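Local coordinates for protein Poly(A) RNA polymerase GLD2 (Rattus norvegicus, PDB 6LBK) that probably adds successive AMP units from ATP to the 3' ends of selected cytoplasmic RNAs, and a single nucleotide to some microRNAs, as a metal-dependent poly(A) polymerase, at residues V206-A211 and S228-V233; H214-A219 and D348-Q353; G289-Y294 and D352-S357. The protein carries 1 engineered substitution. One frame throughout, in Å; residues are numbered along the deposited sequence.

Following the chain from the N terminus, helix 200-213 is the first element used. Contact 1 pairs it with helix 226-239 and closes a short loop of 16 residues. Contact 2 starts in that loop, at 214-219, and joins it to helix 344-363, closing a long span of 128 residues. Contacts 1 and 2 therefore cross. Contact 3 begins within the span of contact 2 and is in series with contact 1. It joins helix 283-297 to helix 344-363 and closes 57 residues. It ends on the same part of that last helix as contact 2, and the two share Asp352 and Gln353. Trp210 of contact 1 touches residues of both other contacts.

Contact 1: residues V206-A211 and S228-V233; sequences VIKKWA and SLVLMV
The indole of Trp210, the one flat group of the two segments, stands beside the contact of Ile207 and Ala211 with Leu229. The backbone O of Ile207 lies at its edge, in the ring plane. Phe354 of helix 344-363 meets the indole edge-to-face, and the His214 ring meets it with planes at about 60°. The contact itself is aliphatic. Ala211 CB sits close to Leu229 CD1, at 3.4 Å. The other branch of the same leucine, CD2, lies 4.1 Å from Ile207 CG2. Leu229 thus spreads its two methyls over one turn of the facing helix. Ile207 and Val233 reach toward each other tip to tip, with Ile207 CD1 3.8 Å from Val233 CG2. That CG2 lies anti to the carbonyl carbon, beside the backbone N (chi1 -180°), which points it at Ile207; Ile207 CG2 is 3.9 Å from it. The extended chain of Lys208 passes across Val230, and its CE comes within 3.9 Å of Val230 CG2. Its NZ goes on to the backbone O of Phe103 as a hydrogen bond. Ile207 and Val233 also rest on Phe290 of helix 283-297. The axes of the two short segments approach to 10.4 Å and run at 134°, an oblique crossing nearer antiparallel than parallel. This is a helix pair of the helical part of a nucleotidyltransferase, and its Lys208 end lies near the probable catalytic metal site of the palm domain.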
ATOM      1  N   VAL A 206       4.902  10.730   2.068  1.00 57.83           N
ATOM      2  CA  VAL A 206       5.323  11.758   1.116  1.00 60.58           C
ATOM      3  C   VAL A 206       5.542  11.141  -0.256  1.00 54.36           C
ATOM      4  O   VAL A 206       5.245  11.754  -1.284  1.00 45.86           O
ATOM      5  CB  VAL A 206       6.588  12.486   1.608  1.00 64.31           C
ATOM      6  CG1 VAL A 206       7.819  11.536   1.608  1.00 52.13           C
ATOM      7  CG2 VAL A 206       6.847  13.696   0.743  1.00 65.00           C
ATOM      8  N   ILE A 207       6.013   9.898  -0.290  1.00 53.96           N
ATOM      9  CA  ILE A 207       6.264   9.219  -1.550  1.00 50.95           C
ATOM     10  C   ILE A 207       4.956   8.846  -2.257  1.00 53.10           C
ATOM     11  O   ILE A 207       4.845   8.978  -3.484  1.00 59.22           O
ATOM     12  CB  ILE A 207       7.165   8.012  -1.263  1.00 43.22           C
ATOM     13  CG1 ILE A 207       8.591   8.533  -0.955  1.00 41.60           C
ATOM     14  CG2 ILE A 207       7.138   7.056  -2.398  1.00 43.81           C
ATOM     15  CD1 ILE A 207       9.611   7.453  -0.603  1.00 37.03           C
ATOM     16  N   LYS A 208       3.937   8.409  -1.507  1.00 49.87           N
ATOM     17  CA  LYS A 208       2.613   8.185  -2.096  1.00 55.41           C
ATOM     18  C   LYS A 208       2.050   9.479  -2.680  1.00 61.60           C
ATOM     19  O   LYS A 208       1.563   9.500  -3.815  1.00 56.96           O
ATOM     20  CB  LYS A 208       1.648   7.633  -1.044  1.00 56.10           C
ATOM     21  CG  LYS A 208       1.570   6.128  -0.909  1.00 53.64           C
ATOM     22  CD  LYS A 208       0.559   5.819   0.166  1.00 58.78           C
ATOM     23  CE  LYS A 208       0.304   4.347   0.326  1.00 62.01           C
ATOM     24  NZ  LYS A 208      -1.076   4.101   0.845  1.00 66.57           N
ATOM     25  N   LYS A 209       2.088  10.573  -1.907  1.00 63.45           N
ATOM     26  CA  LYS A 209       1.590  11.843  -2.436  1.00 61.96           C
ATOM     27  C   LYS A 209       2.381  12.255  -3.668  1.00 64.76           C
ATOM     28  O   LYS A 209       1.813  12.737  -4.652  1.00 59.08           O
ATOM     29  CB  LYS A 209       1.640  12.951  -1.375  1.00 57.51           C
ATOM     30  CG  LYS A 209       0.713  12.742  -0.158  1.00 68.38           C
ATOM     31  CD  LYS A 209      -0.752  12.642  -0.597  1.00 81.14           C
ATOM     32  CE  LYS A 209      -1.706  12.458   0.571  1.00 83.64           C
ATOM     33  NZ  LYS A 209      -3.104  12.171   0.109  1.00 76.13           N
ATOM     34  N   TRP A 210       3.695  12.043  -3.638  1.00 64.60           N
ATOM     35  CA  TRP A 210       4.542  12.398  -4.764  1.00 63.83           C
ATOM     36  C   TRP A 210       4.141  11.629  -6.014  1.00 66.66           C
ATOM     37  O   TRP A 210       3.888  12.225  -7.071  1.00 71.30           O
ATOM     38  CB  TRP A 210       6.007  12.128  -4.399  1.00 51.20           C
ATOM     39  CG  TRP A 210       6.862  12.203  -5.553  1.00 52.64           C
ATOM     40  CD1 TRP A 210       7.352  13.337  -6.147  1.00 65.36           C
ATOM     41  CD2 TRP A 210       7.335  11.107  -6.322  1.00 64.39           C
ATOM     42  NE1 TRP A 210       8.121  13.006  -7.236  1.00 58.84           N
ATOM     43  CE2 TRP A 210       8.129  11.643  -7.368  1.00 58.27           C
ATOM     44  CE3 TRP A 210       7.182   9.711  -6.225  1.00 69.14           C
ATOM     45  CZ2 TRP A 210       8.756  10.839  -8.308  1.00 61.02           C
ATOM     46  CZ3 TRP A 210       7.808   8.910  -7.163  1.00 68.92           C
ATOM     47  CH2 TRP A 210       8.594   9.480  -8.193  1.00 66.76           C
ATOM     48  N   ALA A 211       4.081  10.295  -5.911  1.00 54.75           N
ATOM     49  CA  ALA A 211       3.696   9.482  -7.056  1.00 58.98           C
ATOM     50  C   ALA A 211       2.295   9.834  -7.552  1.00 71.81           C
ATOM     51  O   ALA A 211       2.056   9.899  -8.766  1.00 80.10           O
ATOM     52  CB  ALA A 211       3.768   8.003  -6.702  1.00 57.90           C
ATOM     53  N   SER A 228       2.772  -1.602  -4.748  1.00 52.31           N
ATOM     54  CA  SER A 228       4.090  -1.678  -5.371  1.00 47.68           C
ATOM     55  C   SER A 228       5.022  -0.638  -4.783  1.00 48.83           C
ATOM     56  O   SER A 228       6.157  -0.948  -4.410  1.00 55.70           O
ATOM     57  CB  SER A 228       3.977  -1.474  -6.871  1.00 47.58           C
ATOM     58  OG  SER A 228       3.333  -2.580  -7.463  1.00 60.01           O
ATOM     59  N   LEU A 229       4.544   0.602  -4.665  1.00 50.09           N
ATOM     60  CA  LEU A 229       5.369   1.667  -4.100  1.00 44.91           C
ATOM     61  C   LEU A 229       5.789   1.346  -2.678  1.00 47.44           C
ATOM     62  O   LEU A 229       6.945   1.545  -2.310  1.00 61.52           O
ATOM     63  CB  LEU A 229       4.625   2.995  -4.122  1.00 44.96           C
ATOM     64  CG  LEU A 229       4.754   3.943  -5.286  1.00 48.46           C
ATOM     65  CD1 LEU A 229       3.855   5.075  -4.948  1.00 45.14           C
ATOM     66  CD2 LEU A 229       6.192   4.423  -5.418  1.00 54.17           C
ATOM     67  N   VAL A 230       4.829   0.972  -1.832  1.00 41.24           N
ATOM     68  CA  VAL A 230       5.124   0.636  -0.442  1.00 34.78           C
ATOM     69  C   VAL A 230       6.182  -0.430  -0.384  1.00 35.04           C
ATOM     70  O   VAL A 230       7.089  -0.375   0.445  1.00 56.69           O
ATOM     71  CB  VAL A 230       3.846   0.191   0.311  1.00 47.37           C
ATOM     72  CG1 VAL A 230       4.206  -0.225   1.717  1.00 36.26           C
ATOM     73  CG2 VAL A 230       2.844   1.330   0.370  1.00 45.66           C
ATOM     74  N   LEU A 231       6.077  -1.430  -1.239  1.00 46.31           N
ATOM     75  CA  LEU A 231       7.083  -2.483  -1.256  1.00 51.32           C
ATOM     76  C   LEU A 231       8.408  -1.943  -1.751  1.00 51.03           C
ATOM     77  O   LEU A 231       9.456  -2.425  -1.335  1.00 61.75           O
ATOM     78  CB  LEU A 231       6.611  -3.661  -2.128  1.00 60.44           C
ATOM     79  CG  LEU A 231       5.411  -4.525  -1.679  1.00 56.17           C
ATOM     80  CD1 LEU A 231       5.126  -5.686  -2.650  1.00 53.26           C
ATOM     81  CD2 LEU A 231       5.561  -5.072  -0.270  1.00 58.77           C
ATOM     82  N   MET A 232       8.387  -0.913  -2.603  1.00 54.08           N
ATOM     83  CA  MET A 232       9.629  -0.360  -3.128  1.00 51.20           C
ATOM     84  C   MET A 232      10.335   0.511  -2.087  1.00 52.87           C
ATOM     85  O   MET A 232      11.563   0.447  -1.938  1.00 44.46           O
ATOM     86  CB  MET A 232       9.338   0.435  -4.385  1.00 48.34           C
ATOM     87  CG  MET A 232       9.103  -0.411  -5.628  1.00 49.73           C
ATOM     88  SD  MET A 232       8.300   0.569  -6.938  1.00 64.22           S
ATOM     89  CE  MET A 232       9.505   1.828  -7.296  1.00 54.52           C
ATOM     90  N   VAL A 233       9.565   1.346  -1.378  1.00 46.46           N
ATOM     91  CA  VAL A 233      10.089   2.077  -0.224  1.00 37.51           C
ATOM     92  C   VAL A 233      10.681   1.106   0.785  1.00 46.03           C
ATOM     93  O   VAL A 233      11.807   1.295   1.247  1.00 53.38           O
ATOM     94  CB  VAL A 233       8.994   2.944   0.422  1.00 36.91           C
ATOM     95  CG1 VAL A 233       9.541   3.698   1.595  1.00 40.90           C
ATOM     96  CG2 VAL A 233       8.402   3.902  -0.556  1.00 34.95           C
TER

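Contact 2: residues H214-A219 and D348-Q353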
ATOM      1  N   HIS A 214       2.233  13.074  -9.604  1.00 61.64           N
ATOM      2  CA  HIS A 214       2.814  12.972 -10.934  1.00 64.49           C
ATOM      3  C   HIS A 214       2.099  11.963 -11.812  1.00 68.63           C
ATOM      4  O   HIS A 214       2.662  11.543 -12.831  1.00 73.81           O
ATOM      5  CB  HIS A 214       4.305  12.638 -10.857  1.00 61.32           C
ATOM      6  CG  HIS A 214       5.122  13.712 -10.217  1.00 72.43           C
ATOM      7  ND1 HIS A 214       5.456  14.877 -10.875  1.00 82.30           N
ATOM      8  CD2 HIS A 214       5.668  13.807  -8.982  1.00 74.89           C
ATOM      9  CE1 HIS A 214       6.164  15.648 -10.069  1.00 81.15           C
ATOM     10  NE2 HIS A 214       6.316  15.016  -8.918  1.00 80.91           N
ATOM     11  N   GLU A 215       0.887  11.546 -11.427  1.00 67.54           N
ATOM     12  CA  GLU A 215       0.031  10.707 -12.273  1.00 65.55           C
ATOM     13  C   GLU A 215       0.709   9.391 -12.613  1.00 57.91           C
ATOM     14  O   GLU A 215       0.527   8.863 -13.708  1.00 65.26           O
ATOM     15  CB  GLU A 215      -0.378  11.449 -13.561  1.00 80.42           C
ATOM     16  CG  GLU A 215      -1.883  11.599 -13.785  1.00 99.62           C
ATOM     17  CD  GLU A 215      -2.701  10.366 -13.398  1.00117.18           C
ATOM     18  OE1 GLU A 215      -2.360   9.238 -13.826  1.00120.11           O
ATOM     19  OE2 GLU A 215      -3.663  10.518 -12.611  1.00121.81           O
ATOM     20  N   ILE A 216       1.498   8.845 -11.681  1.00 60.94           N
ATOM     21  CA  ILE A 216       2.104   7.527 -11.831  1.00 62.27           C
ATOM     22  C   ILE A 216       1.673   6.571 -10.737  1.00 58.40           C
ATOM     23  O   ILE A 216       2.241   5.488 -10.608  1.00 62.30           O
ATOM     24  CB  ILE A 216       3.643   7.615 -11.870  1.00 67.58           C
ATOM     25  CG1 ILE A 216       4.196   7.982 -10.484  1.00 55.58           C
ATOM     26  CG2 ILE A 216       4.084   8.639 -12.897  1.00 85.37           C
ATOM     27  CD1 ILE A 216       5.705   8.291 -10.477  1.00 52.51           C
ATOM     28  N   ASN A 217       0.649   6.918  -9.975  1.00 61.96           N
ATOM     29  CA  ASN A 217       0.231   6.067  -8.872  1.00 61.68           C
ATOM     30  C   ASN A 217      -1.194   5.584  -9.129  1.00 67.64           C
ATOM     31  O   ASN A 217      -2.101   5.857  -8.334  1.00 74.36           O
ATOM     32  CB  ASN A 217       0.334   6.836  -7.549  1.00 58.37           C
ATOM     33  CG  ASN A 217      -0.019   5.977  -6.337  1.00 66.41           C
ATOM     34  OD1 ASN A 217      -0.036   4.746  -6.420  1.00 62.03           O
ATOM     35  ND2 ASN A 217      -0.335   6.627  -5.215  1.00 66.57           N
ATOM     36  N   ASP A 218      -1.416   4.901 -10.260  1.00 61.78           N
ATOM     37  CA  ASP A 218      -2.755   4.362 -10.512  1.00 66.88           C
ATOM     38  C   ASP A 218      -2.627   3.147 -11.440  1.00 57.10           C
ATOM     39  O   ASP A 218      -2.678   3.270 -12.673  1.00 48.19           O
ATOM     40  CB  ASP A 218      -3.654   5.441 -11.097  1.00 80.04           C
ATOM     41  CG  ASP A 218      -5.130   5.212 -10.784  1.00 87.81           C
ATOM     42  OD1 ASP A 218      -5.820   4.484 -11.541  1.00 82.00           O
ATOM     43  OD2 ASP A 218      -5.589   5.768  -9.759  1.00 92.95           O
ATOM     44  N   ALA A 219      -2.573   1.956 -10.828  1.00 54.81           N
ATOM     45  CA  ALA A 219      -2.481   0.722 -11.606  1.00 59.66           C
ATOM     46  C   ALA A 219      -3.641   0.580 -12.590  1.00 75.23           C
ATOM     47  O   ALA A 219      -3.473  -0.019 -13.660  1.00 84.00           O
ATOM     48  CB  ALA A 219      -2.419  -0.487 -10.669  1.00 57.33           C
ATOM     49  N   ASP A 348       8.258   4.379 -19.228  1.00 93.46           N
ATOM     50  CA  ASP A 348       9.117   5.544 -19.376  1.00 90.07           C
ATOM     51  C   ASP A 348       8.630   6.688 -18.510  1.00 86.96           C
ATOM     52  O   ASP A 348       9.434   7.418 -17.937  1.00 85.35           O
ATOM     53  CB  ASP A 348       9.173   5.988 -20.838  1.00 97.78           C
ATOM     54  CG  ASP A 348       9.853   4.961 -21.729  1.00111.55           C
ATOM     55  OD1 ASP A 348      10.554   4.089 -21.169  1.00119.27           O
ATOM     56  OD2 ASP A 348       9.710   5.025 -22.974  1.00112.16           O
ATOM     57  N   MET A 349       7.317   6.885 -18.423  1.00 89.87           N
ATOM     58  CA  MET A 349       6.810   7.945 -17.562  1.00 87.61           C
ATOM     59  C   MET A 349       7.344   7.776 -16.144  1.00 81.82           C
ATOM     60  O   MET A 349       7.851   8.729 -15.536  1.00 88.07           O
ATOM     61  CB  MET A 349       5.279   7.961 -17.609  1.00 87.88           C
ATOM     62  CG  MET A 349       4.650   9.204 -17.007  1.00 97.87           C
ATOM     63  SD  MET A 349       2.852   9.122 -16.797  1.00106.92           S
ATOM     64  CE  MET A 349       2.329   8.565 -18.417  1.00111.52           C
ATOM     65  N   ILE A 350       7.305   6.544 -15.631  1.00 80.41           N
ATOM     66  CA  ILE A 350       7.866   6.270 -14.304  1.00 71.51           C
ATOM     67  C   ILE A 350       9.360   6.603 -14.273  1.00 72.87           C
ATOM     68  O   ILE A 350       9.835   7.317 -13.378  1.00 74.07           O
ATOM     69  CB  ILE A 350       7.618   4.803 -13.895  1.00 63.09           C
ATOM     70  CG1 ILE A 350       6.218   4.311 -14.296  1.00 76.50           C
ATOM     71  CG2 ILE A 350       7.807   4.620 -12.408  1.00 57.02           C
ATOM     72  CD1 ILE A 350       5.122   4.689 -13.357  1.00 77.15           C
ATOM     73  N   LYS A 351      10.126   6.069 -15.235  1.00 70.45           N
ATOM     74  CA  LYS A 351      11.582   6.257 -15.238  1.00 83.45           C
ATOM     75  C   LYS A 351      11.952   7.738 -15.292  1.00 85.46           C
ATOM     76  O   LYS A 351      12.802   8.225 -14.524  1.00 85.69           O
ATOM     77  CB  LYS A 351      12.212   5.530 -16.438  1.00 92.53           C
ATOM     78  CG  LYS A 351      12.296   4.001 -16.350  1.00 94.93           C
ATOM     79  CD  LYS A 351      12.276   3.328 -17.736  1.00 96.83           C
ATOM     80  CE  LYS A 351      13.637   3.368 -18.448  1.00 99.66           C
ATOM     81  NZ  LYS A 351      13.681   2.396 -19.591  1.00 97.26           N
ATOM     82  N   ASP A 352      11.329   8.461 -16.221  1.00 85.52           N
ATOM     83  CA  ASP A 352      11.603   9.876 -16.411  1.00 90.13           C
ATOM     84  C   ASP A 352      11.241  10.668 -15.171  1.00 90.41           C
ATOM     85  O   ASP A 352      11.969  11.594 -14.792  1.00101.03           O
ATOM     86  CB  ASP A 352      10.817  10.406 -17.613  1.00103.62           C
ATOM     87  CG  ASP A 352      11.150   9.678 -18.909  1.00116.91           C
ATOM     88  OD1 ASP A 352      12.251   9.094 -19.000  1.00120.13           O
ATOM     89  OD2 ASP A 352      10.307   9.683 -19.839  1.00123.51           O
ATOM     90  N   GLN A 353      10.123  10.311 -14.513  1.00 80.44           N
ATOM     91  CA  GLN A 353       9.711  11.067 -13.338  1.00 77.67           C
ATOM     92  C   GLN A 353      10.657  10.830 -12.166  1.00 76.94           C
ATOM     93  O   GLN A 353      10.927  11.756 -11.387  1.00 75.55           O
ATOM     94  CB  GLN A 353       8.276  10.732 -12.951  1.00 82.11           C
ATOM     95  CG  GLN A 353       7.695  11.671 -11.891  1.00 81.07           C
ATOM     96  CD  GLN A 353       7.623  13.110 -12.378  1.00 80.34           C
ATOM     97  OE1 GLN A 353       8.354  13.987 -11.901  1.00 77.25           O
ATOM     98  NE2 GLN A 353       6.728  13.361 -13.332  1.00 78.40           N
TER
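Ile216, Gln353 and His214 carry most of this contact between a loop and helix 344-363. The Gln353 amide lies stacked over one face of the His214 imidazole, the two planes 26° apart. A bend in the glutamine chain (chi2 62°) brings the amide over the ring. Gln353 OE1 is 3.2 Å above the ring plane, offset toward the rim. Gln353 CG also faces the ring as a CH-pi contact, 4.1 Å from the centroid. Ile216, two residues further along the loop, packs on Met349 and Ile350, about one turn earlier in the helix than Gln353. Its CB is 3.6 Å from Ile350 CD1, and its CG2 meets Met349 SD at 4.1 Å. The backbone leads into this position through a Schellman motif that ends helix 200-213, with Glu215 at positive phi as the C-prime residue. The polar ends find their bonds elsewhere: His214 NE2 with the backbone O of Val370, Gln353 OE1 with Lys356 NZ. No hydrogen bond joins the two segments. The grip therefore rests on apolar packing and on a flat amide over a flat ring. The ammonium group at OE1 would probably polarise the amide, while the bond at NE2 probably limits how far the imidazole can turn.

Contact 3: residues G289-Y294 and D352-S357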
ATOM      1  N   GLY A 289      17.637   9.883  -1.441  1.00 60.59           N
ATOM      2  CA  GLY A 289      18.226   8.597  -1.787  1.00 62.73           C
ATOM      3  C   GLY A 289      17.234   7.655  -2.449  1.00 60.42           C
ATOM      4  O   GLY A 289      17.584   6.893  -3.347  1.00 62.31           O
ATOM      5  N   PHE A 290      15.980   7.685  -2.014  1.00 58.35           N
ATOM      6  CA  PHE A 290      14.993   6.803  -2.625  1.00 59.74           C
ATOM      7  C   PHE A 290      14.733   7.203  -4.067  1.00 55.17           C
ATOM      8  O   PHE A 290      14.571   6.337  -4.928  1.00 55.95           O
ATOM      9  CB  PHE A 290      13.699   6.784  -1.809  1.00 51.59           C
ATOM     10  CG  PHE A 290      12.533   6.228  -2.555  1.00 53.46           C
ATOM     11  CD1 PHE A 290      12.276   4.876  -2.562  1.00 55.54           C
ATOM     12  CD2 PHE A 290      11.696   7.073  -3.268  1.00 53.21           C
ATOM     13  CE1 PHE A 290      11.195   4.385  -3.249  1.00 53.36           C
ATOM     14  CE2 PHE A 290      10.630   6.596  -3.960  1.00 50.18           C
ATOM     15  CZ  PHE A 290      10.367   5.243  -3.944  1.00 55.56           C
ATOM     16  N   LEU A 291      14.636   8.505  -4.344  1.00 56.36           N
ATOM     17  CA  LEU A 291      14.479   8.922  -5.737  1.00 55.71           C
ATOM     18  C   LEU A 291      15.709   8.557  -6.568  1.00 62.22           C
ATOM     19  O   LEU A 291      15.577   8.061  -7.699  1.00 71.36           O
ATOM     20  CB  LEU A 291      14.173  10.413  -5.804  1.00 60.83           C
ATOM     21  CG  LEU A 291      12.815  10.863  -5.239  1.00 59.13           C
ATOM     22  CD1 LEU A 291      12.788  12.387  -5.171  1.00 54.22           C
ATOM     23  CD2 LEU A 291      11.615  10.347  -6.089  1.00 49.57           C
ATOM     24  N   LYS A 292      16.914   8.779  -6.027  1.00 63.36           N
ATOM     25  CA  LYS A 292      18.135   8.444  -6.769  1.00 73.08           C
ATOM     26  C   LYS A 292      18.240   6.945  -7.040  1.00 72.68           C
ATOM     27  O   LYS A 292      18.612   6.530  -8.144  1.00 74.35           O
ATOM     28  CB  LYS A 292      19.378   8.924  -6.011  1.00 76.98           C
ATOM     29  CG  LYS A 292      20.712   8.663  -6.736  1.00 81.46           C
ATOM     30  CD  LYS A 292      21.934   9.044  -5.895  1.00 78.37           C
ATOM     31  CE  LYS A 292      23.175   8.606  -6.610  1.00 84.00           C
ATOM     32  NZ  LYS A 292      24.382   9.472  -6.285  1.00 95.59           N
ATOM     33  N   TYR A 293      17.887   6.116  -6.053  1.00 72.59           N
ATOM     34  CA  TYR A 293      18.125   4.684  -6.165  1.00 68.54           C
ATOM     35  C   TYR A 293      17.384   4.101  -7.344  1.00 67.06           C
ATOM     36  O   TYR A 293      17.948   3.333  -8.131  1.00 76.55           O
ATOM     37  CB  TYR A 293      17.731   4.000  -4.864  1.00 69.79           C
ATOM     38  CG  TYR A 293      17.857   2.491  -4.885  1.00 77.33           C
ATOM     39  CD1 TYR A 293      19.099   1.869  -4.864  1.00 71.95           C
ATOM     40  CD2 TYR A 293      16.705   1.685  -4.879  1.00 70.35           C
ATOM     41  CE1 TYR A 293      19.198   0.493  -4.870  1.00 79.87           C
ATOM     42  CE2 TYR A 293      16.795   0.304  -4.886  1.00 67.18           C
ATOM     43  CZ  TYR A 293      18.028  -0.296  -4.883  1.00 71.40           C
ATOM     44  OH  TYR A 293      18.084  -1.682  -4.890  1.00 73.60           O
ATOM     45  N   TYR A 294      16.106   4.427  -7.466  1.00 63.48           N
ATOM     46  CA  TYR A 294      15.311   3.907  -8.556  1.00 63.21           C
ATOM     47  C   TYR A 294      15.524   4.690  -9.846  1.00 64.67           C
ATOM     48  O   TYR A 294      15.320   4.132 -10.925  1.00 71.65           O
ATOM     49  CB  TYR A 294      13.838   3.883  -8.125  1.00 71.65           C
ATOM     50  CG  TYR A 294      13.505   2.787  -7.113  1.00 65.99           C
ATOM     51  CD1 TYR A 294      13.637   1.445  -7.436  1.00 64.86           C
ATOM     52  CD2 TYR A 294      13.020   3.102  -5.841  1.00 67.21           C
ATOM     53  CE1 TYR A 294      13.315   0.441  -6.520  1.00 66.24           C
ATOM     54  CE2 TYR A 294      12.695   2.099  -4.918  1.00 55.77           C
ATOM     55  CZ  TYR A 294      12.837   0.779  -5.269  1.00 58.59           C
ATOM     56  OH  TYR A 294      12.547  -0.197  -4.352  1.00 58.02           O
ATOM     57  N   ASP A 352      11.329   8.461 -16.221  1.00 85.52           N
ATOM     58  CA  ASP A 352      11.603   9.876 -16.411  1.00 90.13           C
ATOM     59  C   ASP A 352      11.241  10.668 -15.171  1.00 90.41           C
ATOM     60  O   ASP A 352      11.969  11.594 -14.792  1.00101.03           O
ATOM     61  CB  ASP A 352      10.817  10.406 -17.613  1.00103.62           C
ATOM     62  CG  ASP A 352      11.150   9.678 -18.909  1.00116.91           C
ATOM     63  OD1 ASP A 352      12.251   9.094 -19.000  1.00120.13           O
ATOM     64  OD2 ASP A 352      10.307   9.683 -19.839  1.00123.51           O
ATOM     65  N   GLN A 353      10.123  10.311 -14.513  1.00 80.44           N
ATOM     66  CA  GLN A 353       9.711  11.067 -13.338  1.00 77.67           C
ATOM     67  C   GLN A 353      10.657  10.830 -12.166  1.00 76.94           C
ATOM     68  O   GLN A 353      10.927  11.756 -11.387  1.00 75.55           O
ATOM     69  CB  GLN A 353       8.276  10.732 -12.951  1.00 82.11           C
ATOM     70  CG  GLN A 353       7.695  11.671 -11.891  1.00 81.07           C
ATOM     71  CD  GLN A 353       7.623  13.110 -12.378  1.00 80.34           C
ATOM     72  OE1 GLN A 353       8.354  13.987 -11.901  1.00 77.25           O
ATOM     73  NE2 GLN A 353       6.728  13.361 -13.332  1.00 78.40           N
ATOM     74  N   PHE A 354      11.155   9.599 -12.001  1.00 73.89           N
ATOM     75  CA  PHE A 354      12.138   9.381 -10.937  1.00 67.02           C
ATOM     76  C   PHE A 354      13.383  10.223 -11.181  1.00 69.14           C
ATOM     77  O   PHE A 354      13.844  10.949 -10.291  1.00 63.78           O
ATOM     78  CB  PHE A 354      12.507   7.898 -10.812  1.00 63.12           C
ATOM     79  CG  PHE A 354      11.590   7.110  -9.899  1.00 55.23           C
ATOM     80  CD1 PHE A 354      11.823   7.072  -8.544  1.00 47.39           C
ATOM     81  CD2 PHE A 354      10.520   6.396 -10.408  1.00 58.45           C
ATOM     82  CE1 PHE A 354      10.990   6.366  -7.690  1.00 51.03           C
ATOM     83  CE2 PHE A 354       9.687   5.661  -9.557  1.00 63.85           C
ATOM     84  CZ  PHE A 354       9.920   5.643  -8.193  1.00 51.49           C
ATOM     85  N   LEU A 355      13.904  10.174 -12.406  1.00 69.58           N
ATOM     86  CA  LEU A 355      15.110  10.928 -12.724  1.00 71.21           C
ATOM     87  C   LEU A 355      14.911  12.417 -12.465  1.00 74.61           C
ATOM     88  O   LEU A 355      15.683  13.045 -11.723  1.00 74.89           O
ATOM     89  CB  LEU A 355      15.488  10.686 -14.179  1.00 76.23           C
ATOM     90  CG  LEU A 355      16.857  11.275 -14.450  1.00 80.60           C
ATOM     91  CD1 LEU A 355      17.902  10.593 -13.567  1.00 76.68           C
ATOM     92  CD2 LEU A 355      17.156  11.111 -15.897  1.00 86.22           C
ATOM     93  N   LYS A 356      13.855  12.986 -13.054  1.00 77.61           N
ATOM     94  CA  LYS A 356      13.567  14.411 -12.939  1.00 81.85           C
ATOM     95  C   LYS A 356      13.368  14.843 -11.487  1.00 78.14           C
ATOM     96  O   LYS A 356      13.894  15.885 -11.066  1.00 81.11           O
ATOM     97  CB  LYS A 356      12.323  14.740 -13.766  1.00 88.16           C
ATOM     98  CG  LYS A 356      11.691  16.073 -13.406  1.00103.87           C
ATOM     99  CD  LYS A 356      10.509  16.423 -14.296  1.00114.56           C
ATOM    100  CE  LYS A 356       9.566  17.407 -13.592  1.00116.29           C
ATOM    101  NZ  LYS A 356       8.735  16.767 -12.525  1.00103.69           N
ATOM    102  N   SER A 357      12.571  14.089 -10.714  1.00 72.30           N
ATOM    103  CA  SER A 357      12.331  14.495  -9.335  1.00 74.46           C
ATOM    104  C   SER A 357      13.607  14.406  -8.513  1.00 69.58           C
ATOM    105  O   SER A 357      13.875  15.298  -7.692  1.00 68.32           O
ATOM    106  CB  SER A 357      11.199  13.667  -8.705  1.00 63.97           C
ATOM    107  OG  SER A 357       9.971  13.945  -9.353  1.00 66.53           O
TER
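Phe354 packs against Phe290 and Tyr294, and the three form an aromatic cluster between helix 283-297 and helix 344-363. Segment 289-294 belongs to the PAP-associated family region, so the cluster fastens that region to the C-terminal helix. The axes of the two short segments come within 8.3 Å and run at 134° to each other. Among the ring pairs, Tyr294 turns its edge toward the face of Phe354 in an offset edge-to-face pair, with centroids 5.9 Å apart. Phe290 meets Phe354 obliquely, and Phe290 CE2 is 3.8 Å from Phe354 CE1. A CH-pi contact comes from Tyr294 CB, which stands over the Phe354 face, 4.1 Å from the centroid. The tyrosine CG is beside the backbone N (chi1 -73°), which leads the end of the tyrosine away from 352-357 while CB stays over the phenylalanine. The aliphatic contacts belong to Leu291. Its CD2 is 4.1 Å from Phe354 CD1, and its CD1 meets the backbone of Ser357, 4.0 Å from Ser357 C. Apart from these, Leu291 O lies at the edge of the Phe354 ring, near its plane. A serine in place of Phe354 would probably leave Tyr294 CB and the Phe290 ring facing a gap, with the cluster lost. The hydrogen bonds come last. Tyr294 OH bonds the backbone O of Met232, and Trp210 NE1 reaches Ser357 OG. That OG donates to Gln353 O at 3.1 Å, and Ser357 N reaches the same oxygen from the opposite face of its plane.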